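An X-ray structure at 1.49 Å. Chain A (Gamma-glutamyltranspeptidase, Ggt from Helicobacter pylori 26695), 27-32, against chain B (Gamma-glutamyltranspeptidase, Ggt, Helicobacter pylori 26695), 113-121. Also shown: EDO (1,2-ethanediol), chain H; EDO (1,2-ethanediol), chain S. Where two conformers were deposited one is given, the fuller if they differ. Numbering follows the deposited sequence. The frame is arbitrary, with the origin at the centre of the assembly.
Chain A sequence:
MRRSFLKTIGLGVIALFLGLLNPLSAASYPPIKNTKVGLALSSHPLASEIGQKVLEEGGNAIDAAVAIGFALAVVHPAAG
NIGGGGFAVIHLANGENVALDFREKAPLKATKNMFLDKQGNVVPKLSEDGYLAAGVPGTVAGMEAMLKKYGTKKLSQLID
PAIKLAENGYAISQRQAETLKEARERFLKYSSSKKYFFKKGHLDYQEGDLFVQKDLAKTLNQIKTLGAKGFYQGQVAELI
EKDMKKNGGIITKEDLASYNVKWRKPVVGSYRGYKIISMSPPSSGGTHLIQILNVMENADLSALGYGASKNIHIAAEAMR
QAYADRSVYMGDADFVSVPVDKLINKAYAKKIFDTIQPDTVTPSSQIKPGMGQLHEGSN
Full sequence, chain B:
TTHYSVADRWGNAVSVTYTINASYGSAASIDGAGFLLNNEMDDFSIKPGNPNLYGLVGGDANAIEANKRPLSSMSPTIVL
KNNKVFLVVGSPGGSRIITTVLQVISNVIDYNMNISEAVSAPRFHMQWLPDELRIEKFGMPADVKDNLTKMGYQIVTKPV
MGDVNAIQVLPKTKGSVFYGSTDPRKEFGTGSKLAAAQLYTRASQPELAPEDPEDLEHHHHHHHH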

ATOM      1  N   ALA A  27      17.724  -9.450  19.061  1.00 12.08           N
ATOM      2  CA  ALA A  27      18.619  -9.518  17.862  1.00 13.67           C
ATOM      3  C   ALA A  27      17.797  -9.823  16.622  1.00 12.89           C
ATOM      4  O   ALA A  27      16.762 -10.482  16.719  1.00 12.83           O
ATOM      5  N   SER A  28      18.282  -9.359  15.467  1.00 12.49           N
ATOM      6  CA  SER A  28      17.602  -9.526  14.181  1.00 12.72           C
ATOM      7  C   SER A  28      18.513 -10.250  13.217  1.00  9.86           C
ATOM      8  O   SER A  28      19.736 -10.137  13.291  1.00 12.86           O
ATOM      9  N   TYR A  29      17.915 -10.976  12.288  1.00 11.70           N
ATOM     10  CA  TYR A  29      18.698 -11.657  11.274  1.00 12.30           C
ATOM     11  C   TYR A  29      19.395 -10.610  10.392  1.00 15.01           C
ATOM     12  O   TYR A  29      18.921  -9.469  10.261  1.00 13.13           O
ATOM     13  N   PRO A  30      20.552 -10.971   9.817  1.00 15.19           N
ATOM     14  CA  PRO A  30      21.263  -9.989   9.015  1.00 17.42           C
ATOM     15  C   PRO A  30      20.480  -9.607   7.768  1.00 14.33           C
ATOM     16  O   PRO A  30      19.713 -10.418   7.238  1.00 14.05           O
ATOM     17  N   PRO A  31      20.659  -8.371   7.301  1.00 14.39           N
ATOM     18  CA  PRO A  31      20.073  -8.010   6.010  1.00 14.00           C
ATOM     19  C   PRO A  31      20.549  -8.906   4.857  1.00 14.88           C
ATOM     20  O   PRO A  31      21.678  -9.427   4.872  1.00 15.92           O
ATOM     21  N   ILE A  32      19.680  -9.060   3.870  1.00 13.05           N
ATOM     22  CA  ILE A  32      20.039  -9.587   2.562  1.00 14.68           C
ATOM     23  C   ILE A  32      21.068  -8.611   1.992  1.00 14.68           C
ATOM     24  O   ILE A  32      20.956  -7.398   2.209  1.00 14.60           O
TER
ATOM     25  N   MET B 113      19.684   1.815  13.386  1.00 12.15           N
ATOM     26  CA  MET B 113      19.426   0.408  13.120  1.00 11.64           C
ATOM     27  C   MET B 113      19.786   0.075  11.687  1.00 11.56           C
ATOM     28  O   MET B 113      19.599   0.912  10.799  1.00 13.06           O
ATOM     29  N   ASN B 114      20.295  -1.145  11.463  1.00 11.58           N
ATOM     30  CA  ASN B 114      20.381  -1.677  10.114  1.00 12.74           C
ATOM     31  C   ASN B 114      18.965  -1.969   9.600  1.00 12.05           C
ATOM     32  O   ASN B 114      17.982  -1.882  10.347  1.00 11.91           O
ATOM     33  N   ILE B 115      18.832  -2.221   8.310  1.00 12.19           N
ATOM     34  CA  ILE B 115      17.492  -2.292   7.735  1.00 12.52           C
ATOM     35  C   ILE B 115      16.689  -3.484   8.252  1.00 11.85           C
ATOM     36  O   ILE B 115      15.463  -3.392   8.372  1.00 11.74           O
ATOM     37  N   SER B 116      17.366  -4.591   8.580  1.00 10.57           N
ATOM     38  CA  SER B 116      16.691  -5.735   9.195  1.00 10.51           C
ATOM     39  C   SER B 116      16.154  -5.415  10.594  1.00 10.83           C
ATOM     40  O   SER B 116      15.007  -5.737  10.927  1.00 12.32           O
ATOM     41  N   GLU B 117      16.999  -4.785  11.405  1.00 10.12           N
ATOM     42  CA  GLU B 117      16.608  -4.332  12.737  1.00 10.05           C
ATOM     43  C   GLU B 117      15.452  -3.321  12.660  1.00 10.66           C
ATOM     44  O   GLU B 117      14.463  -3.415  13.417  1.00 11.63           O
ATOM     45  N   ALA B 118      15.573  -2.364  11.744  1.00 11.70           N
ATOM     46  CA  ALA B 118      14.555  -1.328  11.586  1.00 11.49           C
ATOM     47  C   ALA B 118      13.188  -1.920  11.241  1.00 10.25           C
ATOM     48  O   ALA B 118      12.155  -1.409  11.694  1.00 12.63           O
ATOM     49  N   VAL B 119      13.182  -2.971  10.417  1.00  9.28           N
ATOM     50  CA  VAL B 119      11.937  -3.653  10.037  1.00 10.24           C
ATOM     51  C   VAL B 119      11.374  -4.581  11.142  1.00 10.54           C
ATOM     52  O   VAL B 119      10.166  -4.578  11.407  1.00 11.38           O
ATOM     53  N   SER B 120      12.237  -5.374  11.773  0.50 11.13           N
ATOM     54  CA  SER B 120      11.781  -6.312  12.804  0.50 12.47           C
ATOM     55  C   SER B 120      11.309  -5.622  14.084  0.50 11.83           C
ATOM     56  O   SER B 120      10.457  -6.157  14.794  0.50 12.02           O
ATOM     57  N   ALA B 121      11.859  -4.446  14.373  1.00 10.75           N
ATOM     58  CA  ALA B 121      11.566  -3.730  15.625  1.00 12.14           C
ATOM     59  C   ALA B 121      10.059  -3.601  15.856  1.00 12.12           C
ATOM     60  O   ALA B 121       9.312  -3.275  14.918  1.00 12.05           O
TER

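Chain A crosses the helix B:115-120 as an extended segment without regular secondary structure, and the contact buries 285 Å² summed over both sides. B:Met113 stays out of reach of chain A. B:Asn114, at the N-cap, points toward chain A with chi1 p (75°). Its OD1 accepts from B:Glu117 N at 2.8 Å, with an angle of 173°, and lies 3.9 Å from A:Pro31 CG. Its ND2 donates to water 1 at 3.0 Å; that water in turn donates to A:Ser28 O at 3.0 Å, bridging the chains.

B:Ile115 (chi1 t, chi2 p) sets off sideways and its end leads away, yet CG2 meets A:Pro31 CB at 3.9 Å, an apolar contact. B:Ser116 points toward chain A, and its t rotamer (180°) directs OG to A:Tyr29 O, a very short hydrogen bond of 2.5 Å and the sole direct one between the stretches. The same OG accepts from O1 of the chain S ethanediol at 3.2 Å, while B:Ser116 CB packs 4.0 Å from A:Pro31 CD.

B:Glu117 (m, t, -33°) leaves the helix sideways. Its CG lies 3.9 Å from A:Ser28 CB, OE1 accepts from B:Asn114 N at 2.9 Å, a hydrogen bond returned to the N-cap residue, and OE2 accepts from water 2 at 2.9 Å. Water 2 also accepts from A:Ser28 N at 3.0 Å, a second bridge.

B:Ala118 and B:Val119 make no contact. One turn after B:Ser116, B:Ser120 points toward chain A again; its CB is 3.6 Å from the OG of A:Ser28, whose m rotamer also places that OG 3.6 Å from B:Glu117 CA. The chain H ethanediol bridges the two stretches here: its O2 accepts from A:Tyr29 N at 3.0 Å and donates weakly to B:Ser120 OG at 3.2 Å. B:Ala121 makes no contact.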

ATOM      1  CB  ALA A  27      19.710 -10.589  18.060  1.00 14.42           C
ATOM      2  CB  SER A  28      17.222  -8.181  13.568  1.00 13.96           C
ATOM      3  OG  SER A  28      16.254  -7.500  14.351  1.00 15.29           O
ATOM      4  CB  TYR A  29      17.814 -12.641  10.478  1.00 11.77           C
ATOM      5  CG  TYR A  29      17.592 -13.938  11.223  1.00 10.94           C
ATOM      6  CD1 TYR A  29      18.511 -14.980  11.135  1.00 13.21           C
ATOM      7  CD2 TYR A  29      16.484 -14.110  12.039  1.00 11.46           C
ATOM      8  CE1 TYR A  29      18.330 -16.162  11.846  1.00 12.63           C
ATOM      9  CE2 TYR A  29      16.291 -15.288  12.742  1.00 12.56           C
ATOM     10  CZ  TYR A  29      17.215 -16.321  12.629  1.00 13.90           C
ATOM     11  OH  TYR A  29      17.037 -17.499  13.327  1.00 18.21           O
ATOM     12  CB  PRO A  30      22.570 -10.698   8.637  1.00 19.55           C
ATOM     13  CG  PRO A  30      22.345 -12.119   8.891  1.00 20.86           C
ATOM     14  CD  PRO A  30      21.285 -12.244   9.923  1.00 17.16           C
ATOM     15  CB  PRO A  31      20.566  -6.575   5.784  1.00 15.57           C
ATOM     16  CG  PRO A  31      20.981  -6.084   7.112  1.00 16.45           C
ATOM     17  CD  PRO A  31      21.386  -7.248   7.922  1.00 14.95           C
ATOM     18  CB  ILE A  32      18.797  -9.629   1.634  1.00 15.74           C
ATOM     19  CG1 ILE A  32      17.694 -10.522   2.227  1.00 16.79           C
ATOM     20  CG2 ILE A  32      19.178 -10.096   0.235  1.00 18.57           C
ATOM     21  CD1 ILE A  32      16.299 -10.271   1.630  1.00 22.70           C
TER
ATOM     22  CB  MET B 113      17.950   0.084  13.346  1.00 10.94           C
ATOM     23  CG  MET B 113      17.544   0.136  14.792  1.00 12.97           C
ATOM     24  SD  MET B 113      15.927  -0.568  15.040  1.00 12.37           S
ATOM     25  CE  MET B 113      15.494   0.150  16.615  1.00 15.87           C
ATOM     26  CB  ASN B 114      21.364  -2.860   9.988  1.00 13.65           C
ATOM     27  CG  ASN B 114      20.841  -4.170  10.550  1.00 12.38           C
ATOM     28  OD1 ASN B 114      19.660  -4.511  10.422  1.00 13.52           O
ATOM     29  ND2 ASN B 114      21.753  -4.953  11.131  1.00 14.05           N
ATOM     30  CB  ILE B 115      17.513  -2.224   6.181  1.00 12.04           C
ATOM     31  CG1 ILE B 115      16.125  -1.901   5.625  1.00 13.05           C
ATOM     32  CG2 ILE B 115      18.094  -3.504   5.551  1.00 13.46           C
ATOM     33  CD1 ILE B 115      15.552  -0.600   6.151  1.00 11.47           C
ATOM     34  CB  SER B 116      17.611  -6.954   9.246  1.00 14.06           C
ATOM     35  OG  SER B 116      16.945  -8.039   9.841  1.00 17.70           O
ATOM     36  CB  GLU B 117      17.799  -3.709  13.450  1.00 11.78           C
ATOM     37  CG  GLU B 117      18.902  -4.708  13.802  1.00 12.23           C
ATOM     38  CD  GLU B 117      20.204  -4.035  14.237  1.00 14.26           C
ATOM     39  OE1 GLU B 117      20.539  -2.935  13.740  1.00 14.32           O
ATOM     40  OE2 GLU B 117      20.897  -4.619  15.085  1.00 17.44           O
ATOM     41  CB  ALA B 118      14.977  -0.309  10.529  1.00 11.60           C
ATOM     42  CB  VAL B 119      12.113  -4.431   8.714  1.00  9.70           C
ATOM     43  CG1 VAL B 119      10.905  -5.336   8.420  1.00 10.62           C
ATOM     44  CG2 VAL B 119      12.360  -3.456   7.546  1.00 12.20           C
ATOM     45  CB  SER B 120      12.887  -7.304  13.147  0.50 13.06           C
ATOM     46  OG  SER B 120      13.127  -8.179  12.062  0.50 17.92           O
ATOM     47  CB  ALA B 121      12.207  -2.353  15.624  1.00 12.55           C
TER
HETATM   48  C1  EDO H 404      14.284 -12.111  14.415  1.00 20.37           C
HETATM   49  O1  EDO H 404      13.638 -13.343  14.035  1.00 17.18           O
HETATM   50  C2  EDO H 404      13.939 -10.991  13.421  1.00 21.49           C
HETATM   51  O2  EDO H 404      14.962 -10.815  12.410  1.00 16.46           O
HETATM   52  C1  EDO S 705      15.997 -10.361   7.582  1.00 17.18           C
HETATM   53  O1  EDO S 705      14.875  -9.538   7.972  1.00 20.21           O
HETATM   54  C2  EDO S 705      16.415 -10.011   6.160  1.00 16.00           C
HETATM   55  O2  EDO S 705      15.332 -10.192   5.245  1.00 16.38           O
HETATM   56  O   HOH W   1      20.705  -7.641  12.023  1.00 20.54           O
HETATM   57  O   HOH W   2      20.573  -7.505  14.877  1.00 23.03           O